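Local coordinates for protein ftsY (Mycoplasma mycoides, PDB 1ZU4) that acts as a receptor for the signal recognition particle and belongs to the SRP54-type family of P-loop proteins, at residues 259-264 with 285-290; 109-114 with 231-236; 116-121 with 196-201. All coordinates share one frame; numbering follows the deposited sequence.

Contact 1 of 3, residues 259-264 with 285-290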
ATOM      1  N   ILE A 259       1.571  -4.380   1.278  1.00 12.06           N
ATOM      2  CA  ILE A 259       1.910  -2.965   1.057  1.00 13.39           C
ATOM      3  C   ILE A 259       0.685  -2.052   1.328  1.00 13.61           C
ATOM      4  O   ILE A 259      -0.456  -2.380   0.987  1.00 12.19           O
ATOM      5  CB  ILE A 259       2.397  -2.719  -0.416  1.00 14.20           C
ATOM      6  CG1 ILE A 259       3.639  -3.570  -0.814  1.00 17.04           C
ATOM      7  CG2 ILE A 259       2.686  -1.234  -0.722  1.00 13.60           C
ATOM      8  CD1 ILE A 259       4.800  -3.451   0.073  1.00 18.66           C
ATOM      9  N   ILE A 260       0.967  -0.884   1.885  1.00 14.50           N
ATOM     10  CA  ILE A 260       0.041   0.214   2.020  1.00 13.88           C
ATOM     11  C   ILE A 260       0.590   1.319   1.112  1.00 15.16           C
ATOM     12  O   ILE A 260       1.628   1.849   1.392  1.00 17.13           O
ATOM     13  CB  ILE A 260      -0.002   0.753   3.469  1.00 14.33           C
ATOM     14  CG1 ILE A 260      -0.407  -0.376   4.480  1.00 13.63           C
ATOM     15  CG2 ILE A 260      -0.965   1.909   3.584  1.00 13.10           C
ATOM     16  CD1 ILE A 260      -0.512   0.170   5.917  1.00 12.98           C
ATOM     17  N   LEU A 261      -0.130   1.636   0.045  1.00 14.33           N
ATOM     18  CA  LEU A 261       0.235   2.630  -0.964  1.00 14.60           C
ATOM     19  C   LEU A 261      -0.471   3.935  -0.590  1.00 14.42           C
ATOM     20  O   LEU A 261      -1.661   4.013  -0.676  1.00 13.38           O
ATOM     21  CB  LEU A 261      -0.278   2.158  -2.344  1.00 14.35           C
ATOM     22  CG  LEU A 261       0.118   3.073  -3.521  1.00 15.97           C
ATOM     23  CD1 LEU A 261       1.642   3.231  -3.653  1.00 14.17           C
ATOM     24  CD2 LEU A 261      -0.509   2.606  -4.834  1.00 15.80           C
ATOM     25  N   THR A 262       0.282   4.942  -0.167  1.00 16.08           N
ATOM     26  CA  THR A 262      -0.277   6.194   0.310  1.00 17.43           C
ATOM     27  C   THR A 262      -0.133   7.260  -0.723  1.00 18.15           C
ATOM     28  O   THR A 262       0.653   7.112  -1.691  1.00 19.24           O
ATOM     29  CB  THR A 262       0.455   6.689   1.570  1.00 16.85           C
ATOM     30  OG1 THR A 262       1.844   6.883   1.262  1.00 19.49           O
ATOM     31  CG2 THR A 262       0.314   5.677   2.701  1.00 18.44           C
ATOM     32  N   LYS A 263      -0.908   8.336  -0.528  1.00 19.91           N
ATOM     33  CA  LYS A 263      -0.790   9.555  -1.335  1.00 21.42           C
ATOM     34  C   LYS A 263      -1.091   9.371  -2.781  1.00 21.78           C
ATOM     35  O   LYS A 263      -0.629  10.153  -3.607  1.00 22.68           O
ATOM     36  CB  LYS A 263       0.580  10.235  -1.140  1.00 20.22           C
ATOM     37  CG  LYS A 263       0.665  10.881   0.241  1.00 24.78           C
ATOM     38  CD  LYS A 263       2.014  11.498   0.545  1.00 27.79           C
ATOM     39  CE  LYS A 263       2.211  11.561   2.048  1.00 32.39           C
ATOM     40  NZ  LYS A 263       1.042  12.281   2.734  1.00 34.93           N
ATOM     41  N   MET A 264      -1.906   8.369  -3.102  1.00 22.96           N
ATOM     42  CA  MET A 264      -2.285   8.168  -4.490  1.00 23.46           C
ATOM     43  C   MET A 264      -2.867   9.436  -5.094  1.00 24.00           C
ATOM     44  O   MET A 264      -2.560   9.776  -6.224  1.00 23.55           O
ATOM     45  CB  MET A 264      -3.269   7.010  -4.633  1.00 24.04           C
ATOM     46  CG  MET A 264      -3.287   6.413  -6.059  1.00 23.60           C
ATOM     47  SD  MET A 264      -1.674   5.977  -6.802  1.00 22.21           S
ATOM     48  CE  MET A 264      -2.008   6.299  -8.541  1.00 20.42           C
ATOM     49  N   LYS A 285      -2.352  -3.929  -0.204  1.00 12.99           N
ATOM     50  CA  LYS A 285      -3.519  -4.344   0.583  1.00 14.10           C
ATOM     51  C   LYS A 285      -4.409  -3.207   1.066  1.00 14.65           C
ATOM     52  O   LYS A 285      -5.600  -3.421   1.324  1.00 15.27           O
ATOM     53  CB  LYS A 285      -3.109  -5.232   1.763  1.00 13.55           C
ATOM     54  CG  LYS A 285      -2.456  -6.583   1.286  1.00 13.63           C
ATOM     55  CD  LYS A 285      -2.276  -7.529   2.401  1.00 12.70           C
ATOM     56  CE  LYS A 285      -1.670  -8.843   1.883  1.00 10.73           C
ATOM     57  NZ  LYS A 285      -1.656  -9.856   2.982  1.00  6.38           N
ATOM     58  N   MET A 286      -3.844  -2.022   1.208  1.00 14.53           N
ATOM     59  CA  MET A 286      -4.620  -0.856   1.614  1.00 15.95           C
ATOM     60  C   MET A 286      -4.068   0.256   0.761  1.00 15.81           C
ATOM     61  O   MET A 286      -2.890   0.256   0.427  1.00 15.52           O
ATOM     62  CB  MET A 286      -4.388  -0.455   3.090  1.00 15.37           C
ATOM     63  CG  MET A 286      -4.843  -1.463   4.159  1.00 21.92           C
ATOM     64  SD  MET A 286      -6.636  -1.614   4.356  1.00 31.72           S
ATOM     65  CE  MET A 286      -6.890  -0.580   5.767  1.00 29.94           C
ATOM     66  N   ILE A 287      -4.926   1.188   0.403  1.00 15.76           N
ATOM     67  CA  ILE A 287      -4.519   2.356  -0.363  1.00 16.64           C
ATOM     68  C   ILE A 287      -5.050   3.646   0.293  1.00 18.00           C
ATOM     69  O   ILE A 287      -6.234   3.748   0.594  1.00 19.45           O
ATOM     70  CB  ILE A 287      -4.995   2.274  -1.833  1.00 16.13           C
ATOM     71  CG1 ILE A 287      -4.484   3.474  -2.643  1.00 15.46           C
ATOM     72  CG2 ILE A 287      -6.539   2.050  -1.948  1.00 18.36           C
ATOM     73  CD1 ILE A 287      -4.868   3.397  -4.127  1.00 17.76           C
ATOM     74  N   GLY A 288      -4.149   4.608   0.484  1.00 19.87           N
ATOM     75  CA  GLY A 288      -4.451   5.937   1.055  1.00 23.14           C
ATOM     76  C   GLY A 288      -5.021   6.868  -0.009  1.00 25.42           C
ATOM     77  O   GLY A 288      -4.396   7.103  -1.074  1.00 25.90           O
ATOM     78  N   VAL A 289      -6.207   7.401   0.268  1.00 26.51           N
ATOM     79  CA  VAL A 289      -6.980   8.133  -0.751  1.00 28.89           C
ATOM     80  C   VAL A 289      -6.963   9.667  -0.516  1.00 29.19           C
ATOM     81  O   VAL A 289      -7.430  10.461  -1.354  1.00 30.10           O
ATOM     82  CB  VAL A 289      -8.419   7.569  -0.756  1.00 29.45           C
ATOM     83  CG1 VAL A 289      -9.470   8.660  -0.998  1.00 30.84           C
ATOM     84  CG2 VAL A 289      -8.521   6.399  -1.737  1.00 28.68           C
ATOM     85  N   GLY A 290      -6.397  10.069   0.617  1.00 29.60           N
ATOM     86  CA  GLY A 290      -6.398  11.469   1.024  1.00 29.35           C
ATOM     87  C   GLY A 290      -5.835  11.702   2.422  1.00 30.36           C
ATOM     88  O   GLY A 290      -5.222  10.805   3.012  1.00 28.82           O
TER
HETATM   89  O   HOH W   1      -2.824   9.068   1.662  1.00 22.34           O
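I287, on one face of the sheet, meets M264 from the turn just beyond strand 258-262, its CD1 lying 3.9 Å from M264 CG. I287 holds CG1 anti to its backbone N (chi1 -177°), which carries the methyl out to M264; L261 lies beside I287 on the same face. On the opposite face of the sheet, I260 and M286 run side by side, with I260 CG2 4.2 Å from M286 CB. The far end of M286, bent along its chain, leads away to M125 and Y128 of helix 118-131, the helix that also packs on I260. The branched, apolar I260, L261 and I287 suit these buried strand positions, and glycine suits position 288, where a CB would press against T262 CA.

Outward from the side chains come the backbone bonds. The I259 O atom accepts a nearly straight bond from K285 N (2.7 Å) and a weak one from M286 N. L261 uses both its N and its O toward strand 285-288, N to M286 O at 3.1 Å and O to G288 N at 2.8 Å. Past the strand ends a water bridges K263 N (3.0 Å) and G290 O. At the other end K285 extends its chain away, and its NZ makes a salt bridge with E230 and a hydrogen bond to R97 O. Two parallel neighbours joined through helix 272-280 make this a beta-alpha-beta unit of the P-loop NTPase fold.

Contact 2 of 3, residues 109-114 with 231-236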
ATOM      1  N   MET A 109       2.230  -5.463  12.077  1.00 13.66           N
ATOM      2  CA  MET A 109       3.304  -4.448  12.177  1.00 16.36           C
ATOM      3  C   MET A 109       3.350  -3.509  10.993  1.00 16.33           C
ATOM      4  O   MET A 109       3.132  -3.912   9.894  1.00 18.76           O
ATOM      5  CB  MET A 109       4.655  -5.125  12.265  1.00 16.34           C
ATOM      6  CG  MET A 109       4.745  -6.168  13.335  1.00 20.48           C
ATOM      7  SD  MET A 109       6.416  -6.765  13.339  1.00 30.84           S
ATOM      8  CE  MET A 109       6.498  -7.320  15.059  1.00 27.42           C
ATOM      9  N   LEU A 110       3.671  -2.255  11.206  1.00 16.29           N
ATOM     10  CA  LEU A 110       3.894  -1.372  10.096  1.00 16.74           C
ATOM     11  C   LEU A 110       5.395  -1.106  10.026  1.00 16.46           C
ATOM     12  O   LEU A 110       6.045  -0.925  11.060  1.00 16.22           O
ATOM     13  CB  LEU A 110       3.129  -0.086  10.247  1.00 16.73           C
ATOM     14  CG  LEU A 110       1.605  -0.009  10.001  1.00 19.99           C
ATOM     15  CD1 LEU A 110       1.359   0.431   8.636  1.00 23.04           C
ATOM     16  CD2 LEU A 110       0.797  -1.260  10.329  1.00 20.11           C
ATOM     17  N   VAL A 111       5.946  -1.214   8.822  1.00 16.63           N
ATOM     18  CA  VAL A 111       7.407  -1.081   8.625  1.00 18.59           C
ATOM     19  C   VAL A 111       7.700  -0.182   7.441  1.00 19.65           C
ATOM     20  O   VAL A 111       6.799   0.162   6.681  1.00 20.04           O
ATOM     21  CB  VAL A 111       8.114  -2.442   8.394  1.00 17.65           C
ATOM     22  CG1 VAL A 111       7.936  -3.369   9.591  1.00 17.88           C
ATOM     23  CG2 VAL A 111       7.663  -3.107   7.054  1.00 16.59           C
ATOM     24  N   GLY A 112       8.970   0.160   7.280  1.00 22.77           N
ATOM     25  CA  GLY A 112       9.441   1.003   6.194  1.00 24.24           C
ATOM     26  C   GLY A 112      10.471   1.996   6.712  1.00 26.14           C
ATOM     27  O   GLY A 112      10.677   2.137   7.936  1.00 23.88           O
ATOM     28  N   VAL A 113      11.122   2.687   5.776  1.00 28.77           N
ATOM     29  CA  VAL A 113      12.047   3.778   6.131  1.00 31.27           C
ATOM     30  C   VAL A 113      11.242   4.966   6.584  1.00 32.98           C
ATOM     31  O   VAL A 113      10.184   5.304   6.019  1.00 33.62           O
ATOM     32  CB  VAL A 113      12.965   4.262   4.971  1.00 31.19           C
ATOM     33  CG1 VAL A 113      12.190   5.061   3.970  1.00 31.56           C
ATOM     34  CG2 VAL A 113      14.079   5.154   5.516  1.00 31.29           C
ATOM     35  N   ASN A 114      11.777   5.615   7.596  1.00 35.16           N
ATOM     36  CA  ASN A 114      11.158   6.782   8.180  1.00 37.22           C
ATOM     37  C   ASN A 114      10.836   7.880   7.150  1.00 37.90           C
ATOM     38  O   ASN A 114      11.492   7.999   6.085  1.00 39.08           O
ATOM     39  CB  ASN A 114      12.043   7.254   9.340  1.00 37.59           C
ATOM     40  CG  ASN A 114      12.280   6.122  10.353  1.00 40.08           C
ATOM     41  OD1 ASN A 114      13.362   5.992  10.937  1.00 43.99           O
ATOM     42  ND2 ASN A 114      11.259   5.291  10.558  1.00 42.37           N
ATOM     43  N   VAL A 231       2.759  -7.831   8.120  1.00 14.43           N
ATOM     44  CA  VAL A 231       3.897  -6.934   8.247  1.00 13.55           C
ATOM     45  C   VAL A 231       3.755  -6.013   7.036  1.00 14.32           C
ATOM     46  O   VAL A 231       3.989  -6.417   5.887  1.00 13.77           O
ATOM     47  CB  VAL A 231       5.275  -7.741   8.234  1.00 14.30           C
ATOM     48  CG1 VAL A 231       6.478  -6.799   8.361  1.00 12.86           C
ATOM     49  CG2 VAL A 231       5.324  -8.767   9.363  1.00 12.47           C
ATOM     50  N   LEU A 232       3.331  -4.776   7.293  1.00 13.76           N
ATOM     51  CA  LEU A 232       2.874  -3.943   6.220  1.00 14.47           C
ATOM     52  C   LEU A 232       3.863  -2.810   5.939  1.00 14.40           C
ATOM     53  O   LEU A 232       4.172  -1.989   6.801  1.00 14.12           O
ATOM     54  CB  LEU A 232       1.439  -3.435   6.480  1.00 14.58           C
ATOM     55  CG  LEU A 232       0.339  -4.520   6.611  1.00 15.58           C
ATOM     56  CD1 LEU A 232      -0.940  -3.928   7.179  1.00 16.30           C
ATOM     57  CD2 LEU A 232       0.029  -5.234   5.283  1.00 16.79           C
ATOM     58  N   LEU A 233       4.380  -2.815   4.716  1.00 14.53           N
ATOM     59  CA  LEU A 233       5.292  -1.776   4.233  1.00 14.54           C
ATOM     60  C   LEU A 233       4.590  -0.563   3.584  1.00 13.98           C
ATOM     61  O   LEU A 233       3.726  -0.716   2.734  1.00 16.05           O
ATOM     62  CB  LEU A 233       6.266  -2.442   3.238  1.00 14.96           C
ATOM     63  CG  LEU A 233       7.387  -1.595   2.609  1.00 16.13           C
ATOM     64  CD1 LEU A 233       8.245  -1.088   3.709  1.00 17.24           C
ATOM     65  CD2 LEU A 233       8.214  -2.421   1.564  1.00 19.95           C
ATOM     66  N   VAL A 234       4.976   0.656   3.945  1.00 15.12           N
ATOM     67  CA  VAL A 234       4.321   1.849   3.424  1.00 14.06           C
ATOM     68  C   VAL A 234       5.140   2.350   2.245  1.00 14.80           C
ATOM     69  O   VAL A 234       6.351   2.544   2.323  1.00 14.69           O
ATOM     70  CB  VAL A 234       4.133   2.970   4.493  1.00 15.42           C
ATOM     71  CG1 VAL A 234       3.553   4.237   3.867  1.00 14.05           C
ATOM     72  CG2 VAL A 234       3.188   2.518   5.600  1.00 18.00           C
ATOM     73  N   ILE A 235       4.474   2.525   1.130  1.00 14.99           N
ATOM     74  CA  ILE A 235       5.130   3.164   0.022  1.00 16.65           C
ATOM     75  C   ILE A 235       4.335   4.394  -0.268  1.00 16.18           C
ATOM     76  O   ILE A 235       3.132   4.296  -0.500  1.00 17.18           O
ATOM     77  CB  ILE A 235       5.128   2.257  -1.239  1.00 16.15           C
ATOM     78  CG1 ILE A 235       5.899   0.954  -0.952  1.00 16.32           C
ATOM     79  CG2 ILE A 235       5.743   3.015  -2.387  1.00 18.54           C
ATOM     80  CD1 ILE A 235       5.846  -0.065  -2.091  1.00 17.43           C
ATOM     81  N   ASP A 236       5.018   5.524  -0.289  1.00 15.54           N
ATOM     82  CA  ASP A 236       4.514   6.813  -0.830  1.00 16.55           C
ATOM     83  C   ASP A 236       4.446   6.902  -2.368  1.00 17.50           C
ATOM     84  O   ASP A 236       5.487   7.087  -3.067  1.00 16.80           O
ATOM     85  CB  ASP A 236       5.433   7.943  -0.301  1.00 16.55           C
ATOM     86  CG  ASP A 236       4.910   9.336  -0.574  1.00 17.93           C
ATOM     87  OD1 ASP A 236       4.070   9.579  -1.480  1.00 20.42           O
ATOM     88  OD2 ASP A 236       5.370  10.244   0.147  1.00 22.42           O
TER
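V111 sets CG1 anti to its carbonyl carbon (chi1 -61°) while V231 sets its own CG1 anti to its backbone N (chi1 180°), and the two methyls meet at 3.9 Å. They belong to neighbouring parallel strands of the P-loop NTPase fold, strand 106-111 being the one that leads into the probable Walker A loop. The other face of the sheet carries L110, whose CD1 reaches past L232 to V234 CG2 at 4.1 Å. Compact, beta-branched valines and the longer leucines fill this buried layer between the strands and the helices that flank them; helix 241-250 covers V111 and L233, and helix 206-221 covers M109.

The backbones are tied by L232 N to M109 O at 2.7 Å and by V111 N to L232 O at 2.8 Å. A weaker bond, V234 N to V111 O at 3.3 Å, is the last before the strands splay apart. There G112 turns the chain with backbone angles that favour glycine. The absence of a side chain also lets L233 close in: its CD1 sits 3.5 Å from G112 CA.

Contact 3 of 3, residues 116-121 with 196-201. With SO4 (sulfate ion), chain B.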
ATOM      1  N   THR A 116       8.122   7.989   5.324  1.00 36.22           N
ATOM      2  CA  THR A 116       7.242   7.470   4.245  1.00 34.82           C
ATOM      3  C   THR A 116       5.776   7.485   4.625  1.00 33.66           C
ATOM      4  O   THR A 116       4.936   7.241   3.775  1.00 33.45           O
ATOM      5  CB  THR A 116       7.564   6.003   3.782  1.00 35.34           C
ATOM      6  OG1 THR A 116       7.641   5.107   4.919  1.00 35.68           O
ATOM      7  CG2 THR A 116       8.828   5.954   2.952  1.00 35.88           C
ATOM      8  N   GLY A 117       5.474   7.748   5.902  1.00 32.34           N
ATOM      9  CA  GLY A 117       4.080   7.858   6.367  1.00 30.18           C
ATOM     10  C   GLY A 117       3.531   6.702   7.203  1.00 28.88           C
ATOM     11  O   GLY A 117       2.313   6.439   7.198  1.00 28.55           O
ATOM     12  N   LYS A 118       4.406   6.035   7.948  1.00 26.74           N
ATOM     13  CA  LYS A 118       3.973   4.926   8.809  1.00 26.68           C
ATOM     14  C   LYS A 118       2.990   5.341   9.890  1.00 25.74           C
ATOM     15  O   LYS A 118       1.951   4.715  10.024  1.00 25.54           O
ATOM     16  CB  LYS A 118       5.163   4.206   9.444  1.00 26.43           C
ATOM     17  CG  LYS A 118       6.185   3.762   8.423  1.00 28.06           C
ATOM     18  CD  LYS A 118       7.326   2.963   9.037  1.00 29.55           C
ATOM     19  CE  LYS A 118       8.177   3.777   9.957  1.00 31.30           C
ATOM     20  NZ  LYS A 118       9.393   2.998  10.249  1.00 31.71           N
ATOM     21  N   THR A 119       3.301   6.399  10.648  1.00 24.54           N
ATOM     22  CA  THR A 119       2.511   6.696  11.841  1.00 23.72           C
ATOM     23  C   THR A 119       1.148   7.224  11.429  1.00 22.57           C
ATOM     24  O   THR A 119       0.180   6.867  12.043  1.00 22.74           O
ATOM     25  CB  THR A 119       3.198   7.653  12.887  1.00 24.42           C
ATOM     26  OG1 THR A 119       3.194   9.013  12.402  1.00 28.49           O
ATOM     27  CG2 THR A 119       4.626   7.219  13.179  1.00 22.47           C
ATOM     28  N   THR A 120       1.077   8.026  10.369  1.00 20.96           N
ATOM     29  CA  THR A 120      -0.199   8.416   9.767  1.00 20.98           C
ATOM     30  C   THR A 120      -1.013   7.185   9.334  1.00 19.84           C
ATOM     31  O   THR A 120      -2.175   7.055   9.677  1.00 19.56           O
ATOM     32  CB  THR A 120       0.046   9.383   8.557  1.00 21.42           C
ATOM     33  OG1 THR A 120       0.462  10.652   9.063  1.00 25.06           O
ATOM     34  CG2 THR A 120      -1.197   9.578   7.698  1.00 22.05           C
ATOM     35  N   SER A 121      -0.372   6.270   8.601  1.00 18.29           N
ATOM     36  CA  SER A 121      -1.061   5.109   8.057  1.00 17.61           C
ATOM     37  C   SER A 121      -1.523   4.207   9.178  1.00 16.75           C
ATOM     38  O   SER A 121      -2.589   3.627   9.119  1.00 14.81           O
ATOM     39  CB  SER A 121      -0.135   4.301   7.121  1.00 17.27           C
ATOM     40  OG  SER A 121       0.145   4.990   5.953  1.00 19.16           O
ATOM     41  N   LEU A 196      -1.774  -2.901  16.666  1.00 12.66           N
ATOM     42  CA  LEU A 196      -0.956  -2.343  15.594  1.00 12.60           C
ATOM     43  C   LEU A 196       0.347  -1.895  16.179  1.00 13.86           C
ATOM     44  O   LEU A 196       0.354  -1.181  17.179  1.00 15.14           O
ATOM     45  CB  LEU A 196      -1.679  -1.149  14.941  1.00 12.86           C
ATOM     46  CG  LEU A 196      -2.923  -1.545  14.112  1.00 12.22           C
ATOM     47  CD1 LEU A 196      -3.818  -0.330  13.847  1.00 15.39           C
ATOM     48  CD2 LEU A 196      -2.482  -2.072  12.800  1.00 16.47           C
ATOM     49  N   ILE A 197       1.461  -2.321  15.555  1.00 13.89           N
ATOM     50  CA  ILE A 197       2.796  -1.987  16.046  1.00 14.07           C
ATOM     51  C   ILE A 197       3.573  -1.095  15.094  1.00 15.19           C
ATOM     52  O   ILE A 197       3.899  -1.476  13.966  1.00 16.57           O
ATOM     53  CB  ILE A 197       3.628  -3.248  16.298  1.00 13.39           C
ATOM     54  CG1 ILE A 197       2.844  -4.169  17.228  1.00 11.82           C
ATOM     55  CG2 ILE A 197       5.071  -2.873  16.799  1.00 13.29           C
ATOM     56  CD1 ILE A 197       3.385  -5.500  17.366  1.00 10.40           C
ATOM     57  N   ASP A 198       3.916   0.077  15.592  1.00 14.60           N
ATOM     58  CA  ASP A 198       4.735   0.996  14.884  1.00 16.45           C
ATOM     59  C   ASP A 198       6.182   0.599  15.094  1.00 16.92           C
ATOM     60  O   ASP A 198       6.571   0.197  16.180  1.00 16.55           O
ATOM     61  CB  ASP A 198       4.505   2.400  15.442  1.00 15.96           C
ATOM     62  CG  ASP A 198       5.070   3.489  14.551  1.00 19.57           C
ATOM     63  OD1 ASP A 198       4.989   4.663  15.000  1.00 21.27           O
ATOM     64  OD2 ASP A 198       5.557   3.176  13.416  1.00 19.71           O
ATOM     65  N   THR A 199       6.985   0.738  14.050  1.00 19.13           N
ATOM     66  CA  THR A 199       8.414   0.417  14.122  1.00 21.87           C
ATOM     67  C   THR A 199       9.240   1.523  13.499  1.00 24.11           C
ATOM     68  O   THR A 199       8.769   2.285  12.623  1.00 24.25           O
ATOM     69  CB  THR A 199       8.731  -0.963  13.391  1.00 22.34           C
ATOM     70  OG1 THR A 199       8.437  -0.862  11.983  1.00 21.64           O
ATOM     71  CG2 THR A 199       7.903  -2.074  13.958  1.00 19.81           C
ATOM     72  N   ALA A 200      10.489   1.632  13.927  1.00 26.48           N
ATOM     73  CA  ALA A 200      11.380   2.588  13.279  1.00 28.24           C
ATOM     74  C   ALA A 200      12.040   1.867  12.113  1.00 29.69           C
ATOM     75  O   ALA A 200      12.111   0.639  12.110  1.00 30.21           O
ATOM     76  CB  ALA A 200      12.440   3.099  14.277  1.00 28.97           C
ATOM     77  N   GLY A 201      12.533   2.614  11.135  1.00 30.58           N
ATOM     78  CA  GLY A 201      13.279   1.996  10.055  1.00 32.62           C
ATOM     79  C   GLY A 201      14.321   2.863   9.394  1.00 33.84           C
ATOM     80  O   GLY A 201      14.021   3.952   8.907  1.00 33.68           O
TER
HETATM   81  S   SO4 B1130       7.018   7.913   9.534  1.00 42.50           S
HETATM   82  O1  SO4 B1130       6.099   7.324  10.532  1.00 37.90           O
HETATM   83  O2  SO4 B1130       8.330   7.947  10.188  1.00 38.19           O
HETATM   84  O3  SO4 B1130       7.198   7.085   8.319  1.00 39.99           O
HETATM   85  O4  SO4 B1130       6.491   9.224   9.147  1.00 36.89           O
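T119 and D198 meet at the oxygen end of the D198 carboxylate, not over one of its flat faces: T119 CG2 lies 3.2 Å from D198 OD1, and K118 CB stands in front of OD2. A second flat group, the T199 carbonyl, accepts K118 NZ at 2.6 Å with the donor tilted 34° from its plane. The third is the G117 carbonyl, gripped from opposite faces of its plane by S121 N and by S121 OG (2.9 Å), which secures the first turn of helix 118-131.

Lysine suits its place: the long chain passes the sulfate and its amino group donates to T199 O and G112 O. K118 runs its methylenes along the anion and bends at chi3 (-66°), which takes NZ on to T199 O. D198 OD2, 5.0 Å from K118 NZ, makes no salt bridge with it, though the opposite charges may still favour one another. T199 OG1 turns to L110 O instead.

The sulfate rests at the start of the helix. Its O3 takes bonds from G117 N and K118 N, each at 3.0 Å, and a weak one from T116 N, while O1 takes T119 N at 2.9 Å; G115 N adds another. The helix end probably helps to hold the anion. G117, the N-cap, has a positive phi (106°) that glycine tolerates easily. A strand, a loop whose amides wrap an anion, and a helix opening with lysine and threonine are consistent with the P-loop, or Walker A motif.

All three contacts lie in the GTPase-family region and share one mainly parallel sheet, in which strands 194-198, 106-111, 230-236, 258-262 and 284-288 follow one another. The centres of contacts 2 and 3 are about 6 Å apart; that of contact 1 lies about 11 Å from contact 2 and about 13 Å from contact 3. Along the chain contact 3 is nested inside the loop closed by contact 2, and contact 1 comes afterwards. I260 joins contacts 1 and 2 through probable backbone bonds to L233 and I235. Helix 118-131 follows strand 106-111 after a short loop, so the core strands of contact 2 probably help to place the anion-holding loop of contact 3, while T262 packs on S121.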